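Local structure of EGF family domain-containing protein (4Z80) at residues P279-M284 with S327-V332; A94-G99 with T342-R347; G251-S256 with S334-D339; S112-W117 with M321-S326. The protein binds a segment of the rhoptry neck protein TgRON2L1 and thereby probably helps form the moving junction through which the parasite enters host cells. All blocks are in the same frame, centred on the assembly; numbering follows the deposited sequence.

Contact 1. Residues P279-M284 with S327-V332; sequences PAMFDM and SNMVYV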
loop_
_atom_site.group_PDB
_atom_site.type_symbol
_atom_site.label_atom_id
_atom_site.label_comp_id
_atom_site.label_asym_id
_atom_site.label_seq_id
_atom_site.Cartn_x
_atom_site.Cartn_y
_atom_site.Cartn_z
ATOM N N PRO A 279 0.348 -2.966 -3.370
ATOM C CA PRO A 279 0.323 -1.902 -2.373
ATOM C C PRO A 279 0.880 -2.399 -1.039
ATOM O O PRO A 279 1.120 -3.600 -0.865
ATOM C CB PRO A 279 -1.164 -1.554 -2.282
ATOM C CG PRO A 279 -1.858 -2.822 -2.551
ATOM C CD PRO A 279 -0.981 -3.581 -3.540
ATOM N N ALA A 280 1.095 -1.481 -0.106
ATOM C CA ALA A 280 1.694 -1.826 1.169
ATOM C C ALA A 280 1.175 -0.936 2.280
ATOM O O ALA A 280 0.685 0.168 2.037
ATOM C CB ALA A 280 3.222 -1.727 1.084
ATOM N N MET A 281 1.282 -1.445 3.504
ATOM C CA MET A 281 1.030 -0.681 4.716
ATOM C C MET A 281 2.345 -0.360 5.417
ATOM O O MET A 281 3.136 -1.261 5.677
ATOM C CB MET A 281 0.138 -1.470 5.666
ATOM C CG MET A 281 -1.247 -1.781 5.132
ATOM S SD MET A 281 -2.218 -0.307 4.730
ATOM C CE MET A 281 -2.175 0.551 6.295
ATOM N N PHE A 282 2.573 0.913 5.712
ATOM C CA PHE A 282 3.711 1.331 6.522
ATOM C C PHE A 282 3.230 1.804 7.879
ATOM O O PHE A 282 2.240 2.523 7.976
ATOM C CB PHE A 282 4.490 2.434 5.816
ATOM C CG PHE A 282 5.760 2.822 6.518
ATOM C CD1 PHE A 282 6.844 1.961 6.527
ATOM C CD2 PHE A 282 5.875 4.049 7.148
ATOM C CE1 PHE A 282 8.022 2.310 7.166
ATOM C CE2 PHE A 282 7.057 4.409 7.792
ATOM C CZ PHE A 282 8.129 3.535 7.796
ATOM N N ASP A 283 3.922 1.372 8.930
ATOM C CA ASP A 283 3.623 1.791 10.291
ATOM C C ASP A 283 4.674 2.816 10.735
ATOM O O ASP A 283 5.847 2.469 10.919
ATOM C CB ASP A 283 3.595 0.566 11.206
ATOM C CG ASP A 283 3.089 0.875 12.606
ATOM O OD1 ASP A 283 3.313 1.995 13.107
ATOM O OD2 ASP A 283 2.471 -0.023 13.219
ATOM N N MET A 284 4.255 4.073 10.883
ATOM C CA MET A 284 5.170 5.169 11.219
ATOM C C MET A 284 5.818 4.973 12.578
ATOM O O MET A 284 6.906 5.493 12.825
ATOM C CB MET A 284 4.440 6.517 11.221
ATOM C CG MET A 284 3.826 6.933 9.899
ATOM S SD MET A 284 5.009 7.425 8.634
ATOM C CE MET A 284 5.677 8.921 9.366
ATOM N N SER A 327 -3.848 6.551 12.900
ATOM C CA SER A 327 -3.025 7.634 12.372
ATOM C C SER A 327 -1.541 7.315 12.246
ATOM O O SER A 327 -0.795 8.112 11.682
ATOM C CB SER A 327 -3.184 8.883 13.226
ATOM O OG SER A 327 -4.520 9.352 13.184
ATOM N N ASN A 328 -1.118 6.169 12.763
ATOM C CA ASN A 328 0.249 5.703 12.570
ATOM C C ASN A 328 0.426 4.904 11.279
ATOM O O ASN A 328 1.549 4.647 10.849
ATOM C CB ASN A 328 0.678 4.844 13.758
ATOM C CG ASN A 328 -0.240 3.636 13.975
ATOM O OD1 ASN A 328 -1.476 3.752 13.952
ATOM N ND2 ASN A 328 0.363 2.468 14.183
ATOM N N MET A 329 -0.687 4.513 10.659
ATOM C CA MET A 329 -0.658 3.666 9.474
ATOM C C MET A 329 -0.700 4.492 8.203
ATOM O O MET A 329 -1.268 5.582 8.175
ATOM C CB MET A 329 -1.833 2.687 9.488
ATOM C CG MET A 329 -1.869 1.746 10.677
ATOM S SD MET A 329 -0.302 0.888 10.985
ATOM C CE MET A 329 -0.038 0.083 9.417
ATOM N N VAL A 330 -0.073 3.958 7.160
ATOM C CA VAL A 330 -0.002 4.620 5.867
ATOM C C VAL A 330 -0.256 3.600 4.770
ATOM O O VAL A 330 0.416 2.575 4.711
ATOM C CB VAL A 330 1.377 5.276 5.623
ATOM C CG1 VAL A 330 1.304 6.273 4.502
ATOM C CG2 VAL A 330 1.915 5.944 6.888
ATOM N N TYR A 331 -1.224 3.889 3.906
ATOM C CA TYR A 331 -1.481 3.091 2.720
ATOM C C TYR A 331 -0.619 3.631 1.586
ATOM O O TYR A 331 -0.739 4.783 1.196
ATOM C CB TYR A 331 -2.975 3.125 2.352
ATOM C CG TYR A 331 -3.372 2.173 1.234
ATOM C CD1 TYR A 331 -3.307 2.569 -0.100
ATOM C CD2 TYR A 331 -3.805 0.883 1.513
ATOM C CE1 TYR A 331 -3.668 1.697 -1.127
ATOM C CE2 TYR A 331 -4.164 0.009 0.496
ATOM C CZ TYR A 331 -4.090 0.420 -0.817
ATOM O OH TYR A 331 -4.440 -0.462 -1.824
ATOM N N VAL A 332 0.256 2.774 1.075
ATOM C CA VAL A 332 1.290 3.153 0.128
ATOM C C VAL A 332 1.159 2.328 -1.141
ATOM O O VAL A 332 1.185 1.108 -1.075
ATOM C CB VAL A 332 2.683 2.909 0.752
ATOM C CG1 VAL A 332 3.791 3.181 -0.229
ATOM C CG2 VAL A 332 2.843 3.759 2.013
#

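Contact 2. Residues A94-G99 with T342-R347; sequences ACPNYG and TKCPPR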
loop_
_atom_site.group_PDB
_atom_site.type_symbol
_atom_site.label_atom_id
_atom_site.label_comp_id
_atom_site.label_asym_id
_atom_site.label_seq_id
_atom_site.Cartn_x
_atom_site.Cartn_y
_atom_site.Cartn_z
ATOM N N ALA A 94 -0.044 8.349 -6.322
ATOM C CA ALA A 94 1.360 8.626 -6.003
ATOM C C ALA A 94 1.631 9.122 -4.584
ATOM O O ALA A 94 2.764 9.012 -4.122
ATOM C CB ALA A 94 1.917 9.633 -6.990
ATOM N N CYS A 95 0.631 9.674 -3.905
ATOM C CA CYS A 95 0.822 10.188 -2.547
ATOM C C CYS A 95 0.499 9.137 -1.499
ATOM O O CYS A 95 -0.534 8.481 -1.584
ATOM C CB CYS A 95 -0.050 11.418 -2.294
ATOM S SG CYS A 95 0.391 12.857 -3.289
ATOM N N PRO A 96 1.359 8.999 -0.476
ATOM C CA PRO A 96 0.998 8.169 0.671
ATOM C C PRO A 96 -0.290 8.660 1.324
ATOM O O PRO A 96 -0.519 9.869 1.437
ATOM C CB PRO A 96 2.188 8.333 1.618
ATOM C CG PRO A 96 3.310 8.749 0.744
ATOM C CD PRO A 96 2.710 9.574 -0.334
ATOM N N ASN A 97 -1.125 7.718 1.744
ATOM C CA ASN A 97 -2.435 8.054 2.277
ATOM C C ASN A 97 -2.446 7.760 3.764
ATOM O O ASN A 97 -2.541 6.615 4.184
ATOM C CB ASN A 97 -3.516 7.271 1.535
ATOM C CG ASN A 97 -4.881 7.880 1.692
ATOM O OD1 ASN A 97 -5.184 8.512 2.697
ATOM N ND2 ASN A 97 -5.729 7.690 0.683
ATOM N N TYR A 98 -2.285 8.812 4.556
ATOM C CA TYR A 98 -2.106 8.646 5.990
ATOM C C TYR A 98 -3.411 8.310 6.703
ATOM O O TYR A 98 -4.440 8.976 6.518
ATOM C CB TYR A 98 -1.464 9.905 6.583
ATOM C CG TYR A 98 -0.071 10.138 6.032
ATOM C CD1 TYR A 98 1.011 9.427 6.524
ATOM C CD2 TYR A 98 0.157 11.050 5.008
ATOM C CE1 TYR A 98 2.282 9.616 6.018
ATOM C CE2 TYR A 98 1.429 11.246 4.500
ATOM C CZ TYR A 98 2.482 10.522 5.010
ATOM O OH TYR A 98 3.745 10.718 4.499
ATOM N N GLY A 99 -3.356 7.263 7.509
ATOM C CA GLY A 99 -4.486 6.805 8.290
ATOM C C GLY A 99 -5.313 5.742 7.592
ATOM O O GLY A 99 -6.125 5.079 8.231
ATOM N N THR A 342 7.216 17.082 -0.771
ATOM C CA THR A 342 6.973 18.430 -1.275
ATOM C C THR A 342 5.807 18.483 -2.253
ATOM O O THR A 342 5.415 19.562 -2.678
ATOM C CB THR A 342 8.224 19.021 -1.976
ATOM O OG1 THR A 342 8.640 18.167 -3.050
ATOM C CG2 THR A 342 9.360 19.182 -0.982
ATOM N N LYS A 343 5.249 17.323 -2.593
ATOM C CA LYS A 343 4.172 17.233 -3.583
ATOM C C LYS A 343 2.860 16.726 -2.995
ATOM O O LYS A 343 1.817 16.797 -3.657
ATOM C CB LYS A 343 4.588 16.322 -4.744
ATOM C CG LYS A 343 5.614 16.936 -5.681
ATOM C CD LYS A 343 4.982 17.997 -6.577
ATOM C CE LYS A 343 5.983 18.601 -7.529
ATOM N NZ LYS A 343 5.329 19.633 -8.386
ATOM N N CYS A 344 2.912 16.218 -1.766
ATOM C CA CYS A 344 1.759 15.575 -1.129
ATOM C C CYS A 344 1.551 16.098 0.283
ATOM O O CYS A 344 2.487 16.605 0.897
ATOM C CB CYS A 344 1.946 14.060 -1.076
ATOM S SG CYS A 344 2.292 13.289 -2.644
ATOM N N PRO A 345 0.328 15.951 0.819
ATOM C CA PRO A 345 0.102 16.433 2.181
ATOM C C PRO A 345 0.830 15.601 3.233
ATOM O O PRO A 345 1.072 14.407 3.042
ATOM C CB PRO A 345 -1.423 16.309 2.351
ATOM C CG PRO A 345 -1.957 16.209 0.969
ATOM C CD PRO A 345 -0.925 15.495 0.186
ATOM N N PRO A 346 1.174 16.231 4.356
ATOM C CA PRO A 346 1.784 15.513 5.474
ATOM C C PRO A 346 0.753 14.687 6.239
ATOM O O PRO A 346 -0.451 14.773 5.987
ATOM C CB PRO A 346 2.335 16.645 6.331
ATOM C CG PRO A 346 1.331 17.726 6.140
ATOM C CD PRO A 346 0.941 17.647 4.688
ATOM N N ARG A 347 1.240 13.892 7.176
ATOM C CA ARG A 347 0.400 13.013 7.969
ATOM C C ARG A 347 -0.583 13.760 8.849
ATOM O O ARG A 347 -1.745 13.370 8.961
ATOM C CB ARG A 347 1.284 12.117 8.835
ATOM C CG ARG A 347 0.539 11.138 9.705
ATOM C CD ARG A 347 1.510 10.233 10.427
ATOM N NE ARG A 347 2.157 10.958 11.504
ATOM C CZ ARG A 347 1.861 10.832 12.794
ATOM N NH1 ARG A 347 0.933 9.980 13.207
ATOM N NH2 ARG A 347 2.515 11.561 13.682
HETATM O O HOH W 1 0.974 12.256 1.260
#

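Contact 3. Residues G251-S256 with S334-D339; sequences GPFECS and SHTRPD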
loop_
_atom_site.group_PDB
_atom_site.type_symbol
_atom_site.label_atom_id
_atom_site.label_comp_id
_atom_site.label_asym_id
_atom_site.label_seq_id
_atom_site.Cartn_x
_atom_site.Cartn_y
_atom_site.Cartn_z
ATOM N N GLY A 251 10.700 5.212 5.664
ATOM C CA GLY A 251 9.490 5.982 5.448
ATOM C C GLY A 251 8.621 5.337 4.397
ATOM O O GLY A 251 8.993 4.321 3.822
ATOM N N PRO A 252 7.449 5.929 4.140
ATOM C CA PRO A 252 6.512 5.314 3.192
ATOM C C PRO A 252 7.078 5.144 1.784
ATOM O O PRO A 252 6.754 4.147 1.149
ATOM C CB PRO A 252 5.315 6.274 3.194
ATOM C CG PRO A 252 5.724 7.475 3.962
ATOM C CD PRO A 252 6.864 7.082 4.842
ATOM N N PHE A 253 7.897 6.063 1.281
ATOM C CA PHE A 253 8.425 5.872 -0.065
ATOM C C PHE A 253 9.370 4.671 -0.128
ATOM O O PHE A 253 9.338 3.896 -1.085
ATOM C CB PHE A 253 9.145 7.117 -0.575
ATOM C CG PHE A 253 9.840 6.894 -1.888
ATOM C CD1 PHE A 253 9.110 6.649 -3.041
ATOM C CD2 PHE A 253 11.224 6.876 -1.961
ATOM C CE1 PHE A 253 9.741 6.414 -4.238
ATOM C CE2 PHE A 253 11.862 6.647 -3.161
ATOM C CZ PHE A 253 11.124 6.411 -4.304
ATOM N N GLU A 254 10.214 4.508 0.884
ATOM C CA GLU A 254 11.099 3.357 0.918
ATOM C C GLU A 254 10.293 2.056 0.973
ATOM O O GLU A 254 10.678 1.050 0.389
ATOM C CB GLU A 254 12.056 3.468 2.100
ATOM C CG GLU A 254 13.105 4.577 1.929
ATOM C CD GLU A 254 12.563 5.984 2.164
ATOM O OE1 GLU A 254 11.469 6.133 2.751
ATOM O OE2 GLU A 254 13.244 6.951 1.757
ATOM N N CYS A 255 9.147 2.093 1.645
ATOM C CA CYS A 255 8.265 0.935 1.689
ATOM C C CYS A 255 7.758 0.603 0.280
ATOM O O CYS A 255 7.698 -0.569 -0.101
ATOM C CB CYS A 255 7.110 1.209 2.654
ATOM S SG CYS A 255 6.007 -0.191 2.937
ATOM N N SER A 256 7.417 1.623 -0.508
ATOM C CA SER A 256 6.978 1.390 -1.892
ATOM C C SER A 256 8.086 0.731 -2.730
ATOM O O SER A 256 7.795 -0.067 -3.623
ATOM C CB SER A 256 6.510 2.694 -2.561
ATOM O OG SER A 256 7.588 3.528 -2.974
ATOM N N SER A 334 2.617 0.999 -4.904
ATOM C CA SER A 334 3.919 0.622 -5.436
ATOM C C SER A 334 4.544 1.790 -6.183
ATOM O O SER A 334 5.768 1.914 -6.255
ATOM C CB SER A 334 3.764 -0.595 -6.350
ATOM O OG SER A 334 5.011 -1.186 -6.684
ATOM N N HIS A 335 3.693 2.655 -6.724
ATOM C CA HIS A 335 4.132 3.795 -7.512
ATOM C C HIS A 335 3.986 5.097 -6.719
ATOM O O HIS A 335 3.307 6.034 -7.132
ATOM C CB HIS A 335 3.341 3.849 -8.821
ATOM C CG HIS A 335 3.596 2.684 -9.733
ATOM N ND1 HIS A 335 2.699 1.649 -9.895
ATOM C CD2 HIS A 335 4.647 2.401 -10.541
ATOM C CE1 HIS A 335 3.189 0.777 -10.762
ATOM N NE2 HIS A 335 4.372 1.209 -11.164
ATOM N N THR A 336 4.639 5.141 -5.568
ATOM C CA THR A 336 4.681 6.341 -4.753
ATOM C C THR A 336 5.737 7.294 -5.316
ATOM O O THR A 336 6.827 6.852 -5.687
ATOM C CB THR A 336 4.991 5.979 -3.295
ATOM O OG1 THR A 336 3.905 5.205 -2.760
ATOM C CG2 THR A 336 5.189 7.215 -2.433
ATOM N N ARG A 337 5.431 8.586 -5.380
ATOM C CA ARG A 337 6.356 9.543 -5.985
ATOM C C ARG A 337 7.455 9.894 -4.972
ATOM O O ARG A 337 7.191 10.072 -3.786
ATOM C CB ARG A 337 5.618 10.794 -6.497
ATOM C CG ARG A 337 4.773 11.582 -5.484
ATOM C CD ARG A 337 3.964 12.678 -6.185
ATOM N NE ARG A 337 4.840 13.543 -6.980
ATOM C CZ ARG A 337 4.475 14.245 -8.047
ATOM N NH1 ARG A 337 3.223 14.232 -8.494
ATOM N NH2 ARG A 337 5.380 14.979 -8.676
ATOM N N PRO A 338 8.707 9.948 -5.443
ATOM C CA PRO A 338 9.848 10.110 -4.538
ATOM C C PRO A 338 9.961 11.522 -3.977
ATOM O O PRO A 338 10.700 11.745 -3.010
ATOM C CB PRO A 338 11.047 9.766 -5.431
ATOM C CG PRO A 338 10.601 10.063 -6.797
ATOM C CD PRO A 338 9.133 9.725 -6.833
ATOM N N ASP A 339 9.226 12.454 -4.575
ATOM C CA ASP A 339 9.181 13.838 -4.113
ATOM C C ASP A 339 7.920 14.088 -3.272
ATOM O O ASP A 339 7.451 15.213 -3.177
ATOM C CB ASP A 339 9.226 14.808 -5.308
ATOM C CG ASP A 339 8.185 14.485 -6.369
ATOM O OD1 ASP A 339 7.413 13.520 -6.176
ATOM O OD2 ASP A 339 8.129 15.200 -7.388
HETATM O O HOH W 2 8.626 2.548 -5.462
#

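Contact 4. Residues S112-W117 with M321-S326; sequences SDMTRW and MKTAAS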
loop_
_atom_site.group_PDB
_atom_site.type_symbol
_atom_site.label_atom_id
_atom_site.label_comp_id
_atom_site.label_asym_id
_atom_site.label_seq_id
_atom_site.Cartn_x
_atom_site.Cartn_y
_atom_site.Cartn_z
ATOM N N SER A 112 -16.701 -3.126 11.936
ATOM C CA SER A 112 -15.440 -3.045 11.232
ATOM C C SER A 112 -14.307 -3.568 12.093
ATOM O O SER A 112 -14.301 -3.404 13.317
ATOM C CB SER A 112 -15.153 -1.614 10.795
ATOM O OG SER A 112 -15.116 -0.736 11.903
ATOM N N ASP A 113 -13.358 -4.205 11.422
ATOM C CA ASP A 113 -12.169 -4.775 12.048
ATOM C C ASP A 113 -10.963 -4.197 11.320
ATOM O O ASP A 113 -10.729 -4.520 10.156
ATOM C CB ASP A 113 -12.201 -6.298 11.955
ATOM C CG ASP A 113 -11.026 -6.963 12.646
ATOM O OD1 ASP A 113 -9.967 -6.321 12.813
ATOM O OD2 ASP A 113 -11.163 -8.148 13.011
ATOM N N MET A 114 -10.208 -3.339 12.001
ATOM C CA MET A 114 -9.120 -2.630 11.354
ATOM C C MET A 114 -7.744 -3.275 11.565
ATOM O O MET A 114 -6.737 -2.686 11.180
ATOM C CB MET A 114 -9.115 -1.178 11.825
ATOM C CG MET A 114 -10.205 -0.380 11.083
ATOM S SD MET A 114 -10.390 1.295 11.625
ATOM C CE MET A 114 -8.909 2.029 10.923
ATOM N N THR A 115 -7.704 -4.480 12.131
ATOM C CA THR A 115 -6.438 -5.219 12.250
ATOM C C THR A 115 -6.461 -6.571 11.530
ATOM O O THR A 115 -5.427 -7.224 11.377
ATOM C CB THR A 115 -6.041 -5.460 13.729
ATOM O OG1 THR A 115 -7.038 -6.237 14.389
ATOM C CG2 THR A 115 -5.849 -4.132 14.461
ATOM N N ARG A 116 -7.633 -6.992 11.077
ATOM C CA ARG A 116 -7.774 -8.237 10.343
ATOM C C ARG A 116 -6.859 -8.295 9.109
ATOM O O ARG A 116 -6.390 -9.373 8.734
ATOM C CB ARG A 116 -9.250 -8.420 9.950
ATOM C CG ARG A 116 -9.552 -9.592 9.058
ATOM C CD ARG A 116 -9.439 -10.949 9.751
ATOM N NE ARG A 116 -9.949 -11.912 8.791
ATOM C CZ ARG A 116 -11.222 -12.274 8.668
ATOM N NH1 ARG A 116 -12.142 -11.856 9.533
ATOM N NH2 ARG A 116 -11.561 -13.090 7.690
ATOM N N TRP A 117 -6.599 -7.145 8.487
ATOM C CA TRP A 117 -5.786 -7.099 7.271
ATOM C C TRP A 117 -4.400 -7.712 7.462
ATOM O O TRP A 117 -3.781 -8.138 6.493
ATOM C CB TRP A 117 -5.644 -5.654 6.764
ATOM C CG TRP A 117 -4.798 -4.767 7.635
ATOM C CD1 TRP A 117 -5.231 -3.954 8.634
ATOM C CD2 TRP A 117 -3.369 -4.620 7.585
ATOM N NE1 TRP A 117 -4.162 -3.305 9.215
ATOM C CE2 TRP A 117 -3.009 -3.697 8.584
ATOM C CE3 TRP A 117 -2.368 -5.168 6.780
ATOM C CZ2 TRP A 117 -1.683 -3.316 8.809
ATOM C CZ3 TRP A 117 -1.049 -4.790 7.010
ATOM C CH2 TRP A 117 -0.723 -3.875 8.011
ATOM N N MET A 321 -10.853 2.766 5.743
ATOM C CA MET A 321 -11.281 3.506 6.918
ATOM C C MET A 321 -10.120 4.275 7.508
ATOM O O MET A 321 -8.975 3.823 7.455
ATOM C CB MET A 321 -11.855 2.584 8.001
ATOM C CG MET A 321 -13.201 1.971 7.693
ATOM S SD MET A 321 -13.787 0.957 9.071
ATOM C CE MET A 321 -14.039 2.181 10.343
ATOM N N LYS A 322 -10.426 5.437 8.068
ATOM C CA LYS A 322 -9.495 6.170 8.919
ATOM C C LYS A 322 -10.133 6.411 10.267
ATOM O O LYS A 322 -11.313 6.738 10.343
ATOM C CB LYS A 322 -9.116 7.513 8.309
ATOM C CG LYS A 322 -8.447 7.420 6.963
ATOM C CD LYS A 322 -7.911 8.760 6.480
ATOM C CE LYS A 322 -7.247 8.615 5.147
ATOM N NZ LYS A 322 -6.666 9.900 4.672
ATOM N N THR A 323 -9.342 6.282 11.329
ATOM C CA THR A 323 -9.784 6.626 12.676
ATOM C C THR A 323 -8.638 7.352 13.351
ATOM O O THR A 323 -7.513 7.309 12.864
ATOM C CB THR A 323 -10.160 5.392 13.505
ATOM O OG1 THR A 323 -9.003 4.561 13.662
ATOM C CG2 THR A 323 -11.262 4.617 12.830
ATOM N N ALA A 324 -8.904 8.011 14.476
ATOM C CA ALA A 324 -7.818 8.649 15.197
ATOM C C ALA A 324 -6.719 7.623 15.477
ATOM O O ALA A 324 -5.528 7.898 15.294
ATOM C CB ALA A 324 -8.315 9.266 16.486
ATOM N N ALA A 325 -7.126 6.427 15.888
ATOM C CA ALA A 325 -6.182 5.382 16.272
ATOM C C ALA A 325 -5.379 4.819 15.092
ATOM O O ALA A 325 -4.314 4.245 15.296
ATOM C CB ALA A 325 -6.913 4.258 16.978
ATOM N N SER A 326 -5.870 4.975 13.865
ATOM C CA SER A 326 -5.137 4.465 12.703
ATOM C C SER A 326 -4.093 5.460 12.176
ATOM O O SER A 326 -3.501 5.223 11.134
ATOM C CB SER A 326 -6.114 4.082 11.576
ATOM O OG SER A 326 -6.640 5.205 10.901
#

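Contact 1. Residues P279-M284 with S327-V332
Three donors gather on OD1 of Asp283: the side-chain amide of Asn328, the hydroxyl of Ser285 and, weakly, the backbone N of Thr286. Asn328 ND2 comes down on OD1 from above the carboxylate plane at 3.2 Å, amide and carboxylate planes 72° apart. Asn328 CG occupies the crowded position between its backbone N and carbonyl carbon (chi1 58°), which swings the amide across to the aspartate. Asparagine suits the place because its short side chain carries an N-H donor to the carboxylate; its backbone O takes a nearly straight bond from Met284 N at 2.8 Å (170°). Residues 280-283 and 329-332 run antiparallel as the two central strands of the four-stranded sheet in this PAN-type fold. The hydrogen-bonded pairs are Ala280 with Val332 and Phe282 with Val330, the latter joined by Phe282 N to Val330 O at 2.9 Å. On the face bearing Met281, Asp283, Met329 and Tyr331, the bent methionine chains cross nearly at right angles, Met281 CE to Met329 CE 3.8 Å. Met281 SD also makes an oblique Met-aromatic contact with Tyr331, 5.0 Å from the ring centroid. Flexible thioethers can bend to fit one another, and Trp117 adds its ring there. On the other face, Phe282 CB packs against Val330 and more loosely Val332; Met284 CG rests 3.7 Å from Val330 CG2, and Met284 SD lies in plane at the Phe282 ring edge.

Contact 2. Residues A94-G99 with T342-R347
Tyr98 lays one face of its ring against the backbone and first side-chain carbons of Arg347. CB of Arg347 stands 3.8 Å from the ring centroid, only 20° off the normal, a CH-pi contact, and Arg347 CA lies over the rim, 3.5 Å from Tyr98 CG. Arginine serves here through its aliphatic part: CG is anti to the backbone N, and the bend at chi3 carries the guanidinium away, its plane 70° from the ring, so that NH1 can bond to Ser327 O. At the ring edge, Pro345 O comes within 3.5 Å of Tyr98 CE2. That carbonyl accepts from a water at 2.8 Å that also donates to Pro96 O at 2.8 Å, joining two acceptors that could not bond each other directly. At the other end the Cys95 SG to Cys344 SG disulfide, 2.1 Å long with a torsion of -76°, covalently links segments far apart in sequence. Pro345 and Pro346 help keep residues 344-346 extended, and the 343-347 run lies nearly parallel to residues 95-98. The contact therefore ties the exit of helix 340-343 to the segment leading into strand 97-98, which pairs with strand 329-332, while Pro96 and Tyr98 also touch Pro252 of helix 252-262.

Contact 3. Residues G251-S256 with S334-D339
The first turn of helix 252-262 packs here against the irregular loop that leads from strand 329-332 to helix 340-343. Phe253 carries most of it. Its CG is anti to the backbone N (chi1 173°), which sends the ring off the helix and beneath Pro338. CA of the proline lies 3.8 Å from the Phe253 ring centroid, 15° off the normal, in a CH-pi contact, and Pro338 CB reaches 3.5 Å from Phe253 CZ near the rim. A proline suits this place because its carbons offer a rigid, apolar surface to the flat ring. Tyr45 of strand 43-51 meets the same phenylalanine edge-to-face. Near the ring plane, Thr336 O sits 3.3 Å from Phe253 CE1; this carbonyl is buried and has no hydrogen-bonding partner in the model, so the slightly positive ring edge probably gives it modest electrostatic compensation. Within the PAN-type fold the helix is also tied to the central sheet, by the disulfide from Cys255 to Cys289 of strand 289-291. One turn beyond the phenylalanine, Ser256 packs its CB and OG against Thr336. The Ser256 hydroxyl, in the crowded position (chi1 77°), donates back to Phe253 O at 2.6 Å, in the carbonyl plane and on a lone pair. A water donates both to Ser256 OG, at 2.9 Å, and to Ser334 O, at 3.0 Å, bridging helix and loop. The loop is itself braced: Arg337 grips Asp339 side-on through NE and NH2, with NE to OD1 only 2.7 Å, and its NH1 goes on to Asn24 O.

Contact 4. Residues S112-W117 with M321-S326
Two methionine sulfurs and their methyl groups do nearly all the touching between residues 112-117 and 321-326, two loops that meet near the protein surface. Both chains are extended through chi2 and turn at chi3, 73° in Met114 and 66° in Met321, so that the methyl group bends off the line of each chain. Met114 reaches tip to tip toward Thr323, with its SD 3.6 Å from Thr323 CG2. Its CE passes on to Ser326, 3.5 Å from CB. The two methionines cross obliquely, Met321 CE lying 4.0 Å from Met114 SD. Met321 in turn sets its own sulfur 3.4 Å from Ser112 CB, where a small serine lets the thioether come close. The loops that present these groups are pinned internally. Asp113 OD1 takes the backbone N of Thr115 at 3.0 Å, forming an Asx turn, and also that of Arg116, which bends the chain around Met114. In the partner loop Thr323 N donates to Ser326 OG at 2.9 Å, almost straight (177°), and Ser326 N donates to Thr323 O and, weakly, to Thr323 OG1. The Ser326 hydroxyl also bonds to Gly99 O, which links this turn to the end of strand 97-98; Val101 of the next strand touches Met114. The closest atoms that Thr323 and Ser326 present to Met114 are carbons, CG2 and CB, while the Ser326 hydroxyl is engaged by Thr323 N and Gly99 O. The thioethers are apolar, polarisable and flexible, so cohesion here should rest on dispersion and shape fit, with little of the directional demand that polar bonds would impose.

Contact 1 forms the middle of the group, its centre about 11 Å from the centres of contacts 2, 3 and 4. Strand 329-332 passes from contact 1 to contact 2 by pairing with strand 97-98 (Met329 O to Gly99 N, 2.8 Å). Contact 3 backs the opposite side from Trp117 of contact 4: Val332 CG1 packs 3.6 Å from Ser256 CB, whereas Met281 CB meets Trp117 CH2 at 3.5 Å. Contacts 2 and 3 join through Ala94 O and Arg337 N, contacts 2 and 4 through Asn97 OD1 and Lys322 NZ. Contacts 3 and 4 do not touch, their centres about 22 Å apart. The second chain, presumably the RON2L1 peptide, touches none of these segments.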